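PHD finger protein 3 (Homo sapiens, PDB 6IC9) regulates neuronal gene expression by reading the phosphorylated C-terminal domain of RNA polymerase II through its SPOC domain, the part modelled here. Local coordinates at residues A[27-32]-A[78-83]; A[37-42]-A[152-157]; A[47-52]-A[105-110]. All blocks are in the same frame, centred on the assembly; numbering follows the deposited sequence.

Contact 1 of 3, residues A[27-32]-A[78-83]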
ATOM      1  N   PHE A  27      -5.978  -4.524  12.128  1.00 27.86           N
ATOM      2  CA  PHE A  27      -6.475  -3.269  12.685  1.00 27.64           C
ATOM      3  C   PHE A  27      -7.367  -2.584  11.671  1.00 28.92           C
ATOM      4  O   PHE A  27      -7.327  -2.894  10.479  1.00 27.74           O
ATOM      5  CB  PHE A  27      -5.319  -2.361  13.103  1.00 27.14           C
ATOM      6  CG  PHE A  27      -4.305  -2.121  11.999  1.00 27.56           C
ATOM      7  CD1 PHE A  27      -3.250  -3.030  11.791  1.00 26.31           C
ATOM      8  CD2 PHE A  27      -4.460  -1.066  11.139  1.00 27.71           C
ATOM      9  CE1 PHE A  27      -2.294  -2.819  10.752  1.00 29.66           C
ATOM     10  CE2 PHE A  27      -3.486  -0.856  10.078  1.00 26.44           C
ATOM     11  CZ  PHE A  27      -2.455  -1.774   9.908  1.00 25.17           C
ATOM     12  N   VAL A  28      -8.137  -1.615  12.164  1.00 25.30           N
ATOM     13  CA  VAL A  28      -9.001  -0.761  11.349  1.00 27.21           C
ATOM     14  C   VAL A  28      -8.216   0.478  10.967  1.00 28.20           C
ATOM     15  O   VAL A  28      -7.519   1.077  11.790  1.00 27.08           O
ATOM     16  CB  VAL A  28     -10.278  -0.351  12.089  1.00 33.19           C
ATOM     17  CG1 VAL A  28     -11.207   0.450  11.145  1.00 29.83           C
ATOM     18  CG2 VAL A  28     -10.955  -1.598  12.619  1.00 32.79           C
ATOM     19  N   THR A  29      -8.344   0.862   9.712  1.00 27.01           N
ATOM     20  CA  THR A  29      -7.558   1.961   9.184  1.00 25.12           C
ATOM     21  C   THR A  29      -8.423   2.733   8.194  1.00 28.89           C
ATOM     22  O   THR A  29      -9.313   2.175   7.569  1.00 29.05           O
ATOM     23  CB  THR A  29      -6.263   1.420   8.537  1.00 30.83           C
ATOM     24  OG1 THR A  29      -5.515   2.505   7.994  1.00 33.66           O
ATOM     25  CG2 THR A  29      -6.610   0.488   7.383  1.00 32.80           C
ATOM     26  N   LYS A  30      -8.111   4.018   8.002  1.00 32.53           N
ATOM     27  CA  LYS A  30      -8.699   4.801   6.934  1.00 28.09           C
ATOM     28  C   LYS A  30      -7.589   5.092   5.930  1.00 29.01           C
ATOM     29  O   LYS A  30      -6.446   5.314   6.341  1.00 31.30           O
ATOM     30  CB  LYS A  30      -9.264   6.115   7.474  1.00 29.72           C
ATOM     31  CG  LYS A  30     -10.657   5.943   8.179  1.00 34.34           C
ATOM     32  CD  LYS A  30     -10.982   7.226   8.980  1.00 38.92           C
ATOM     33  CE  LYS A  30     -12.419   7.160   9.578  1.00 44.47           C
ATOM     34  NZ  LYS A  30     -12.674   8.335  10.512  1.00 43.86           N
ATOM     35  N   ALA A  31      -7.922   5.054   4.645  1.00 28.01           N
ATOM     36  CA  ALA A  31      -6.970   5.408   3.563  1.00 29.53           C
ATOM     37  C   ALA A  31      -7.281   6.800   3.033  1.00 28.78           C
ATOM     38  O   ALA A  31      -8.449   7.129   2.797  1.00 32.78           O
ATOM     39  CB  ALA A  31      -7.077   4.411   2.402  1.00 29.44           C
ATOM     40  N   TYR A  32      -6.236   7.608   2.823  1.00 31.06           N
ATOM     41  CA  TYR A  32      -6.310   8.944   2.262  1.00 29.43           C
ATOM     42  C   TYR A  32      -5.476   8.992   0.998  1.00 29.39           C
ATOM     43  O   TYR A  32      -4.401   8.382   0.943  1.00 27.07           O
ATOM     44  CB  TYR A  32      -5.763  10.001   3.223  1.00 27.08           C
ATOM     45  CG  TYR A  32      -6.641  10.063   4.483  1.00 31.34           C
ATOM     46  CD1 TYR A  32      -6.423   9.209   5.541  1.00 33.74           C
ATOM     47  CD2 TYR A  32      -7.743  10.941   4.550  1.00 36.99           C
ATOM     48  CE1 TYR A  32      -7.260   9.242   6.679  1.00 35.82           C
ATOM     49  CE2 TYR A  32      -8.571  10.973   5.663  1.00 40.32           C
ATOM     50  CZ  TYR A  32      -8.319  10.136   6.716  1.00 40.09           C
ATOM     51  OH  TYR A  32      -9.145  10.175   7.809  1.00 42.72           O
ATOM     52  N   VAL A  78      -1.922   5.499  -1.702  1.00 26.45           N
ATOM     53  CA  VAL A  78      -2.722   5.997  -0.587  1.00 26.27           C
ATOM     54  C   VAL A  78      -1.876   5.924   0.674  1.00 24.45           C
ATOM     55  O   VAL A  78      -0.816   5.280   0.714  1.00 25.80           O
ATOM     56  CB  VAL A  78      -4.037   5.219  -0.373  1.00 25.20           C
ATOM     57  CG1 VAL A  78      -4.931   5.345  -1.603  1.00 26.81           C
ATOM     58  CG2 VAL A  78      -3.763   3.689  -0.028  1.00 26.07           C
ATOM     59  N   ARG A  79      -2.334   6.627   1.719  1.00 23.88           N
ATOM     60  CA  ARG A  79      -1.663   6.536   3.010  1.00 26.66           C
ATOM     61  C   ARG A  79      -2.707   6.059   4.022  1.00 26.90           C
ATOM     62  O   ARG A  79      -3.892   6.411   3.916  1.00 27.98           O
ATOM     63  CB  ARG A  79      -1.046   7.850   3.480  1.00 31.45           C
ATOM     64  CG  ARG A  79      -2.032   8.947   3.781  1.00 31.81           C
ATOM     65  CD  ARG A  79      -1.272  10.237   4.302  1.00 33.64           C
ATOM     66  NE  ARG A  79      -2.203  11.361   4.301  1.00 33.08           N
ATOM     67  CZ  ARG A  79      -3.068  11.572   5.268  1.00 39.15           C
ATOM     68  NH1 ARG A  79      -3.073  10.766   6.344  1.00 32.71           N
ATOM     69  NH2 ARG A  79      -3.919  12.574   5.160  1.00 39.17           N
ATOM     70  N   PHE A  80      -2.277   5.183   4.913  1.00 25.27           N
ATOM     71  CA  PHE A  80      -3.162   4.563   5.914  1.00 24.58           C
ATOM     72  C   PHE A  80      -2.975   5.262   7.237  1.00 26.02           C
ATOM     73  O   PHE A  80      -1.843   5.606   7.598  1.00 27.44           O
ATOM     74  CB  PHE A  80      -2.849   3.059   6.062  1.00 25.70           C
ATOM     75  CG  PHE A  80      -3.207   2.265   4.830  1.00 26.41           C
ATOM     76  CD1 PHE A  80      -4.536   2.028   4.515  1.00 27.34           C
ATOM     77  CD2 PHE A  80      -2.198   1.744   3.997  1.00 26.31           C
ATOM     78  CE1 PHE A  80      -4.904   1.279   3.348  1.00 26.43           C
ATOM     79  CE2 PHE A  80      -2.532   1.020   2.818  1.00 28.47           C
ATOM     80  CZ  PHE A  80      -3.917   0.745   2.499  1.00 29.36           C
ATOM     81  N   THR A  81      -4.083   5.395   8.001  1.00 26.85           N
ATOM     82  CA  THR A  81      -4.009   5.949   9.360  1.00 28.20           C
ATOM     83  C   THR A  81      -4.800   5.019  10.268  1.00 27.44           C
ATOM     84  O   THR A  81      -5.857   4.570   9.867  1.00 26.98           O
ATOM     85  CB  THR A  81      -4.630   7.362   9.455  1.00 31.89           C
ATOM     86  OG1 THR A  81      -6.012   7.268   9.144  1.00 44.58           O
ATOM     87  CG2 THR A  81      -4.014   8.321   8.404  1.00 37.38           C
ATOM     88  N   PRO A  82      -4.311   4.697  11.464  1.00 27.59           N
ATOM     89  CA  PRO A  82      -5.127   3.868  12.397  1.00 25.39           C
ATOM     90  C   PRO A  82      -6.362   4.626  12.885  1.00 30.74           C
ATOM     91  O   PRO A  82      -6.344   5.849  13.042  1.00 31.52           O
ATOM     92  CB  PRO A  82      -4.145   3.591  13.548  1.00 29.86           C
ATOM     93  CG  PRO A  82      -3.273   4.890  13.599  1.00 28.98           C
ATOM     94  CD  PRO A  82      -3.093   5.224  12.101  1.00 27.28           C
ATOM     95  N   VAL A  83      -7.463   3.897  13.154  1.00 29.41           N
ATOM     96  CA  VAL A  83      -8.662   4.641  13.529  1.00 29.12           C
ATOM     97  C   VAL A  83      -8.702   4.927  15.026  1.00 36.12           C
ATOM     98  O   VAL A  83      -9.062   6.039  15.419  1.00 38.24           O
ATOM     99  CB  VAL A  83      -9.944   3.941  13.041  1.00 33.10           C
ATOM    100  CG1 VAL A  83     -11.171   4.649  13.685  1.00 35.27           C
ATOM    101  CG2 VAL A  83     -10.032   4.087  11.491  1.00 32.83           C
TER

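Contact 2 of 3, residues A[37-42]-A[152-157]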
ATOM      1  N   SER A  37      -5.132   9.019  -9.170  1.00 41.81           N
ATOM      2  CA  SER A  37      -6.553   9.249  -8.965  1.00 46.44           C
ATOM      3  C   SER A  37      -7.106   8.211  -8.004  1.00 43.50           C
ATOM      4  O   SER A  37      -7.091   7.014  -8.321  1.00 43.08           O
ATOM      5  CB  SER A  37      -7.337   9.187 -10.261  1.00 46.49           C
ATOM      6  OG  SER A  37      -8.720   9.172  -9.927  1.00 52.38           O
ATOM      7  N   PRO A  38      -7.631   8.613  -6.851  1.00 41.75           N
ATOM      8  CA  PRO A  38      -8.214   7.634  -5.940  1.00 38.49           C
ATOM      9  C   PRO A  38      -9.629   7.231  -6.306  1.00 44.64           C
ATOM     10  O   PRO A  38     -10.295   6.592  -5.485  1.00 38.31           O
ATOM     11  CB  PRO A  38      -8.201   8.392  -4.613  1.00 39.26           C
ATOM     12  CG  PRO A  38      -8.580   9.756  -5.004  1.00 41.61           C
ATOM     13  CD  PRO A  38      -7.894   9.987  -6.383  1.00 41.42           C
ATOM     14  N   GLU A  39     -10.085   7.633  -7.495  1.00 42.04           N
ATOM     15  CA  GLU A  39     -11.482   7.459  -7.872  1.00 43.66           C
ATOM     16  C   GLU A  39     -11.850   5.985  -7.782  1.00 41.16           C
ATOM     17  O   GLU A  39     -11.084   5.112  -8.214  1.00 40.39           O
ATOM     18  CB  GLU A  39     -11.722   7.989  -9.296  1.00 40.09           C
ATOM     19  CG  GLU A  39     -10.955   7.170 -10.360  1.00 46.96           C
ATOM     20  CD  GLU A  39     -10.938   7.785 -11.766  1.00 53.30           C
ATOM     21  OE1 GLU A  39     -10.541   7.070 -12.709  1.00 59.85           O
ATOM     22  OE2 GLU A  39     -11.303   8.962 -11.938  1.00 50.75           O
ATOM     23  N   TYR A  40     -13.002   5.707  -7.169  1.00 41.02           N
ATOM     24  CA  TYR A  40     -13.591   4.373  -7.082  1.00 42.54           C
ATOM     25  C   TYR A  40     -12.879   3.447  -6.108  1.00 42.48           C
ATOM     26  O   TYR A  40     -13.225   2.250  -6.048  1.00 37.96           O
ATOM     27  CB  TYR A  40     -13.651   3.672  -8.445  1.00 42.40           C
ATOM     28  CG  TYR A  40     -14.228   4.517  -9.559  1.00 46.61           C
ATOM     29  CD1 TYR A  40     -13.476   4.811 -10.689  1.00 47.48           C
ATOM     30  CD2 TYR A  40     -15.525   5.042  -9.464  1.00 45.60           C
ATOM     31  CE1 TYR A  40     -14.000   5.592 -11.720  1.00 50.08           C
ATOM     32  CE2 TYR A  40     -16.057   5.816 -10.489  1.00 48.49           C
ATOM     33  CZ  TYR A  40     -15.291   6.091 -11.615  1.00 51.21           C
ATOM     34  OH  TYR A  40     -15.806   6.861 -12.644  1.00 52.72           O
ATOM     35  N   LEU A  41     -11.892   3.941  -5.349  1.00 38.90           N
ATOM     36  CA  LEU A  41     -11.198   3.045  -4.434  1.00 43.75           C
ATOM     37  C   LEU A  41     -12.145   2.465  -3.395  1.00 40.39           C
ATOM     38  O   LEU A  41     -11.959   1.331  -2.952  1.00 39.52           O
ATOM     39  CB  LEU A  41     -10.027   3.775  -3.762  1.00 39.87           C
ATOM     40  CG  LEU A  41      -8.723   3.730  -4.551  1.00 40.75           C
ATOM     41  CD1 LEU A  41      -7.654   4.461  -3.726  1.00 41.49           C
ATOM     42  CD2 LEU A  41      -8.302   2.278  -4.906  1.00 36.59           C
ATOM     43  N   THR A  42     -13.182   3.212  -3.018  1.00 41.73           N
ATOM     44  CA  THR A  42     -14.132   2.708  -2.030  1.00 42.32           C
ATOM     45  C   THR A  42     -14.769   1.399  -2.477  1.00 45.28           C
ATOM     46  O   THR A  42     -15.024   0.510  -1.653  1.00 46.48           O
ATOM     47  CB  THR A  42     -15.193   3.772  -1.782  1.00 43.43           C
ATOM     48  OG1 THR A  42     -14.551   5.054  -1.701  1.00 50.99           O
ATOM     49  CG2 THR A  42     -15.942   3.467  -0.489  1.00 44.97           C
ATOM     50  N   ILE A 152      -1.150   0.914  -5.254  1.00 25.06           N
ATOM     51  CA  ILE A 152      -2.250   0.169  -5.845  1.00 27.31           C
ATOM     52  C   ILE A 152      -2.143   0.233  -7.372  1.00 30.55           C
ATOM     53  O   ILE A 152      -2.152   1.327  -7.961  1.00 28.82           O
ATOM     54  CB  ILE A 152      -3.613   0.715  -5.366  1.00 30.41           C
ATOM     55  CG1 ILE A 152      -3.577   0.841  -3.824  1.00 30.24           C
ATOM     56  CG2 ILE A 152      -4.747  -0.198  -5.800  1.00 28.84           C
ATOM     57  CD1 ILE A 152      -4.813   1.555  -3.277  1.00 29.87           C
ATOM     58  N   ILE A 153      -2.027  -0.931  -7.996  0.57 29.54           N
ATOM     59  CA  ILE A 153      -2.027  -1.077  -9.455  0.57 31.03           C
ATOM     60  C   ILE A 153      -3.432  -1.465  -9.894  0.57 33.33           C
ATOM     61  O   ILE A 153      -3.905  -2.555  -9.558  0.57 30.85           O
ATOM     62  CB  ILE A 153      -1.030  -2.157  -9.909  0.57 30.24           C
ATOM     63  CG1 ILE A 153       0.303  -2.007  -9.170  0.57 29.59           C
ATOM     64  CG2 ILE A 153      -0.882  -2.147 -11.461  0.57 32.02           C
ATOM     65  CD1 ILE A 153       0.940  -0.630  -9.363  0.57 30.53           C
ATOM     66  N   ARG A 154      -4.093  -0.605 -10.676  1.00 32.73           N
ATOM     67  CA  ARG A 154      -5.446  -0.882 -11.153  1.00 34.87           C
ATOM     68  C   ARG A 154      -5.510  -1.000 -12.683  1.00 36.33           C
ATOM     69  O   ARG A 154      -4.698  -0.435 -13.415  1.00 38.26           O
ATOM     70  CB  ARG A 154      -6.388   0.215 -10.670  1.00 40.19           C
ATOM     71  CG  ARG A 154      -6.024   0.602  -9.200  1.00 46.40           C
ATOM     72  CD  ARG A 154      -6.463   2.014  -8.801  1.00 49.06           C
ATOM     73  NE  ARG A 154      -7.883   1.938  -8.595  1.00 40.62           N
ATOM     74  CZ  ARG A 154      -8.708   2.958  -8.381  1.00 39.78           C
ATOM     75  NH1 ARG A 154      -8.290   4.221  -8.333  1.00 37.02           N
ATOM     76  NH2 ARG A 154      -9.978   2.669  -8.202  1.00 34.94           N
ATOM     77  N   GLN A 155      -6.491  -1.741 -13.150  1.00 39.29           N
ATOM     78  CA  GLN A 155      -6.725  -1.844 -14.580  1.00 46.95           C
ATOM     79  C   GLN A 155      -7.300  -0.529 -15.088  1.00 45.73           C
ATOM     80  O   GLN A 155      -7.945   0.223 -14.348  1.00 43.22           O
ATOM     81  CB  GLN A 155      -7.676  -3.007 -14.886  1.00 50.73           C
ATOM     82  CG  GLN A 155      -7.469  -4.269 -14.018  1.00 53.67           C
ATOM     83  CD  GLN A 155      -6.315  -5.198 -14.479  1.00 53.40           C
ATOM     84  OE1 GLN A 155      -5.613  -4.921 -15.460  1.00 52.00           O
ATOM     85  NE2 GLN A 155      -6.135  -6.316 -13.759  1.00 50.04           N
ATOM     86  N   LYS A 156      -6.972  -0.209 -16.332  1.00 48.32           N
ATOM     87  CA  LYS A 156      -7.545   0.934 -17.022  1.00 50.93           C
ATOM     88  C   LYS A 156      -8.780   0.504 -17.798  1.00 52.05           C
ATOM     89  O   LYS A 156      -9.023  -0.682 -18.045  1.00 53.32           O
ATOM     90  CB  LYS A 156      -6.540   1.554 -17.982  1.00 52.17           C
ATOM     91  CG  LYS A 156      -5.394   2.216 -17.299  1.00 48.39           C
ATOM     92  CD  LYS A 156      -4.862   3.341 -18.141  1.00 56.37           C
ATOM     93  CE  LYS A 156      -4.402   2.814 -19.444  1.00 55.56           C
ATOM     94  NZ  LYS A 156      -3.117   3.509 -19.765  1.00 61.28           N
ATOM     95  N   LEU A 157      -9.543   1.495 -18.214  1.00 55.03           N
ATOM     96  CA  LEU A 157     -10.755   1.237 -18.959  1.00 57.73           C
ATOM     97  C   LEU A 157     -10.379   0.790 -20.375  1.00 58.19           C
ATOM     98  O   LEU A 157     -10.163  -0.400 -20.619  1.00 59.58           O
ATOM     99  CB  LEU A 157     -11.621   2.492 -18.969  1.00 59.07           C
ATOM    100  CG  LEU A 157     -12.859   2.469 -19.849  1.00 54.76           C
ATOM    101  CD1 LEU A 157     -13.886   1.515 -19.269  1.00 53.14           C
ATOM    102  CD2 LEU A 157     -13.414   3.891 -20.015  1.00 51.95           C
TER

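Contact 3 of 3, residues A[47-52]-A[105-110]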
ATOM      1  N   ASP A  47     -13.376  -5.270   2.324  1.00 29.38           N
ATOM      2  CA  ASP A  47     -13.547  -4.869   3.726  1.00 31.56           C
ATOM      3  C   ASP A  47     -12.265  -5.066   4.543  1.00 26.50           C
ATOM      4  O   ASP A  47     -12.027  -4.352   5.518  1.00 29.25           O
ATOM      5  CB  ASP A  47     -14.675  -5.717   4.394  1.00 26.61           C
ATOM      6  CG  ASP A  47     -16.073  -5.296   3.980  1.00 35.53           C
ATOM      7  OD1 ASP A  47     -16.233  -4.327   3.229  1.00 36.25           O
ATOM      8  OD2 ASP A  47     -17.037  -5.960   4.442  1.00 38.98           O
ATOM      9  N   SER A  48     -11.520  -6.118   4.259  1.00 28.91           N
ATOM     10  CA  SER A  48     -10.313  -6.470   4.987  1.00 29.60           C
ATOM     11  C   SER A  48      -9.271  -6.820   3.949  1.00 33.98           C
ATOM     12  O   SER A  48      -9.477  -7.750   3.173  1.00 32.24           O
ATOM     13  CB  SER A  48     -10.531  -7.653   5.929  1.00 32.74           C
ATOM     14  OG  SER A  48      -9.291  -7.988   6.523  1.00 37.09           O
ATOM     15  N   ILE A  49      -8.194  -6.035   3.894  1.00 28.72           N
ATOM     16  CA  ILE A  49      -7.059  -6.336   3.029  1.00 28.85           C
ATOM     17  C   ILE A  49      -6.220  -7.398   3.709  1.00 29.70           C
ATOM     18  O   ILE A  49      -5.663  -7.142   4.783  1.00 28.03           O
ATOM     19  CB  ILE A  49      -6.208  -5.085   2.782  1.00 27.06           C
ATOM     20  CG1 ILE A  49      -7.033  -4.021   2.087  1.00 29.46           C
ATOM     21  CG2 ILE A  49      -4.891  -5.483   2.003  1.00 28.69           C
ATOM     22  CD1 ILE A  49      -6.336  -2.667   2.019  1.00 29.99           C
ATOM     23  N   GLN A  50      -6.121  -8.584   3.086  1.00 27.34           N
ATOM     24  CA  GLN A  50      -5.374  -9.714   3.637  1.00 28.24           C
ATOM     25  C   GLN A  50      -3.938  -9.633   3.162  1.00 29.86           C
ATOM     26  O   GLN A  50      -3.679  -9.736   1.968  1.00 32.73           O
ATOM     27  CB  GLN A  50      -5.949 -11.057   3.176  1.00 33.19           C
ATOM     28  CG  GLN A  50      -7.388 -11.252   3.624  1.00 40.36           C
ATOM     29  CD  GLN A  50      -7.531 -11.296   5.146  1.00 46.13           C
ATOM     30  OE1 GLN A  50      -6.687 -11.882   5.881  1.00 46.54           O
ATOM     31  NE2 GLN A  50      -8.597 -10.671   5.633  1.00 39.43           N
ATOM     32  N   VAL A  51      -3.009  -9.462   4.081  1.00 27.38           N
ATOM     33  CA  VAL A  51      -1.602  -9.416   3.676  1.00 29.28           C
ATOM     34  C   VAL A  51      -1.084 -10.854   3.604  1.00 33.65           C
ATOM     35  O   VAL A  51      -1.002 -11.550   4.627  1.00 37.66           O
ATOM     36  CB  VAL A  51      -0.786  -8.571   4.655  1.00 28.93           C
ATOM     37  CG1 VAL A  51       0.677  -8.476   4.182  1.00 34.77           C
ATOM     38  CG2 VAL A  51      -1.440  -7.207   4.836  1.00 29.21           C
ATOM     39  N   GLY A  52      -0.809 -11.312   2.400  1.00 29.72           N
ATOM     40  CA  GLY A  52      -0.437 -12.674   2.095  1.00 32.49           C
ATOM     41  C   GLY A  52       1.027 -12.980   2.074  1.00 34.61           C
ATOM     42  O   GLY A  52       1.402 -14.148   1.962  1.00 36.43           O
ATOM     43  N   GLY A 105       4.760  -5.419   1.973  1.00 25.44           N
ATOM     44  CA  GLY A 105       3.697  -6.426   2.077  1.00 24.51           C
ATOM     45  C   GLY A 105       2.988  -6.593   0.736  1.00 27.43           C
ATOM     46  O   GLY A 105       2.859  -5.635  -0.040  1.00 28.00           O
ATOM     47  N   VAL A 106       2.452  -7.795   0.500  1.00 25.19           N
ATOM     48  CA  VAL A 106       1.678  -8.109  -0.713  1.00 26.31           C
ATOM     49  C   VAL A 106       0.250  -8.467  -0.320  1.00 25.42           C
ATOM     50  O   VAL A 106       0.042  -9.395   0.477  1.00 28.59           O
ATOM     51  CB  VAL A 106       2.310  -9.270  -1.499  1.00 29.34           C
ATOM     52  CG1 VAL A 106       1.539  -9.453  -2.829  1.00 28.69           C
ATOM     53  CG2 VAL A 106       3.811  -8.964  -1.771  1.00 28.45           C
ATOM     54  N   ALA A 107      -0.735  -7.736  -0.869  1.00 26.64           N
ATOM     55  CA  ALA A 107      -2.137  -8.090  -0.637  1.00 28.80           C
ATOM     56  C   ALA A 107      -2.488  -9.354  -1.414  1.00 31.63           C
ATOM     57  O   ALA A 107      -2.098  -9.523  -2.577  1.00 29.87           O
ATOM     58  CB  ALA A 107      -3.095  -6.938  -1.054  1.00 26.41           C
ATOM     59  N   ALA A 108      -3.259 -10.244  -0.778  1.00 29.67           N
ATOM     60  CA  ALA A 108      -3.559 -11.530  -1.399  1.00 34.23           C
ATOM     61  C   ALA A 108      -5.028 -11.712  -1.813  1.00 39.33           C
ATOM     62  O   ALA A 108      -5.364 -12.763  -2.366  1.00 38.95           O
ATOM     63  CB  ALA A 108      -3.157 -12.667  -0.450  1.00 37.16           C
ATOM     64  N   ASN A 109      -5.909 -10.762  -1.543  1.00 33.59           N
ATOM     65  CA  ASN A 109      -7.349 -10.918  -1.818  1.00 37.34           C
ATOM     66  C   ASN A 109      -7.866  -9.732  -2.611  1.00 41.79           C
ATOM     67  O   ASN A 109      -8.894  -9.127  -2.292  1.00 43.93           O
ATOM     68  CB  ASN A 109      -8.171 -11.098  -0.526  1.00 38.59           C
ATOM     69  CG  ASN A 109      -8.181  -9.832   0.348  1.00 39.44           C
ATOM     70  OD1 ASN A 109      -7.188  -9.073   0.362  1.00 34.39           O
ATOM     71  ND2 ASN A 109      -9.301  -9.600   1.070  1.00 32.17           N
ATOM     72  N   ASN A 110      -7.157  -9.385  -3.683  1.00 33.19           N
ATOM     73  CA  ASN A 110      -7.508  -8.187  -4.441  1.00 39.18           C
ATOM     74  C   ASN A 110      -8.877  -8.320  -5.102  1.00 37.34           C
ATOM     75  O   ASN A 110      -9.298  -9.400  -5.519  1.00 39.13           O
ATOM     76  CB  ASN A 110      -6.451  -7.916  -5.525  1.00 38.64           C
ATOM     77  CG  ASN A 110      -5.090  -7.589  -4.918  1.00 36.32           C
ATOM     78  OD1 ASN A 110      -5.048  -7.039  -3.811  1.00 39.09           O
ATOM     79  ND2 ASN A 110      -3.979  -7.951  -5.610  1.00 34.02           N
TER

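Contact 1 of 3, residues A[27-32]-A[78-83]
Val28 meets Val83 just beyond the end of strand 73-82, and the antiparallel pairing runs on from there. The oxygen Val28 O takes the amide Val83 N at 3.1 Å, while Val28 CG1 leans on Val83 CG2 at 3.8 Å. Thr29 sits opposite Pro82 in a non-hydrogen-bonded pair, so a proline without an N-H costs no bond between the two strands. With OG1 anti to its own backbone N (chi1 179°), Thr29 turns the hydroxyl to Thr81 O, donating at 2.8 Å from 64° above the carbonyl plane. That oxygen is gripped a second time by Lys30 N, which arrives in the plane. Lys30 O in turn accepts from Thr81 N at 2.9 Å, with a weak extra bond from Thr81 OG1. Farther out, CG of Lys30 lies against CG2 of Val83, the two side chains crossing at about a right angle. Ala31 faces the buried side with Phe80: Ala31 CB is 3.9 Å from Phe80 CE1 and also meets CG2 of Val78. Tyr32 and Arg79 share the other face with Lys30 and Thr81, and they exchange two straight backbone bonds, Tyr32 N to Arg79 O and Arg79 N to Tyr32 O, both 2.8 Å. The Tyr32 ring and the Arg79 guanidinium are nearly parallel, 7° apart, but it is Tyr32 CB that stands over the guanidinium centre; CG and CD1 of the ring come near NH2 and NH1. At the ring edge, in its plane, Thr81 OG1 approaches Tyr32 CE1 to 3.4 Å. The pair forms part of the SPOC sheet, with strand 15-21 beyond 27-32 and strand 147-155 beyond 78-82. Helix 85-101 packs on Phe27 through Ser90 and Leu94, and its Tyr91 hydroxyl bonds to Phe80 O.

Contact 2 of 3, residues A[37-42]-A[152-157]
Arg154 points both terminal nitrogens of its guanidinium at a single backbone oxygen, Glu39 O. NH2 donates to Glu39 O at 2.7 Å and lies in the carbonyl plane; NH1 donates to the same atom at 2.9 Å from a position tilted 24° out of that plane. The oxygen lies close to the guanidinium plane, so the grip is end-on and flat. Ser37 O also comes to the guanidinium edge, 3.0 Å from NH1. The receiving loop is shaped by a type II turn from Pro38 to Leu41, closed by Leu41 N on Pro38 O, and by an ST turn in which Ser37 OG accepts from Glu39 N at 3.2 Å. Together they bring the carbonyls of Ser37 and Glu39 to the same arginine. Leu41, at the start of helix 41-44, supplies the apolar half. Its CD2 methyl lies over the centre of one guanidinium face, 3.6 Å from Arg154 CZ, and touches NE and NH2 as well. The same methyl meets Ile152 tip to tip, 3.9 Å from its CD1, so one leucine branch bridges the charged group and the hydrophobic interior. A bend about CG-CD of Arg154 (chi3 76°) places NE, the one nitrogen of the group that is buried without a partner in the model. Asp44, on the same short helix, adds a salt bridge to NH2. Around the contact, Leu41 packs on Val78 of strand 73-82, and Ile152 on Met117 of strand 114-122. A buried arginine with its edge on backbone oxygens, its face on a methyl and a carboxylate at NH2 is thus held against rotation, and those oxygens together with Asp44 are likely to stabilise its positive charge.

Contact 3 of 3, residues A[47-52]-A[105-110]
Asn109 bonds to the backbone of strand 48-55 with its side-chain amide, which takes up one acceptor and one donor. Its ND2 gives a hydrogen to Ser48 O at 2.8 Å, nearly straight on to the carbonyl, and its OD1 accepts Gln50 N at 3.0 Å from 49° above the amide plane. Asn109 CG lies between its own backbone N and carbonyl carbon (chi1 67°), which puts CG on the side of the strand. Gln50 CG packs on that amide, 3.6 Å from ND2. An alanine in place of Asn109 would probably leave Ser48 O and Gln50 N without these mates, so that this end of the strand could part from the loop. Farther on, backbone takes over: Ala108 N donates to Gln50 O and Gly52 N to Val106 O, both at 2.8 Å. Between them Val51 and Ala107 form a non-hydrogen-bonded pair. The bound phosphopeptide has a backbone bond with Gly52 and packs on Val106 and Ala108. On the buried side Ile49 CG2 touches Ala107 CB at 3.8 Å. Strand 48-55 also bonds to strand 15-21, while strand 104-107 pairs antiparallel with strand 114-122, whose Met117 packs on Ile49 and Ala107.

In the fold
From the N terminus, strand 25-35 enters contact 1 first, and that loop closes when strand 73-82 returns beside it. The loop running on from 37-42 stays open until the last strand, 147-155, completes contact 2. Segment 47-52 is joined by 105-110, so contact 3 nests inside contact 2, whereas contact 1 crosses both others. All three reach the one mixed sheet of the SPOC domain. Contacts 1 and 2 touch through Val78, whose CG1 is 3.6 Å from Leu41 CD1; contacts 1 and 3 meet where Phe80 packs on Ile49. Contacts 2 and 3 do not touch, their nearest atoms being about 7 Å apart.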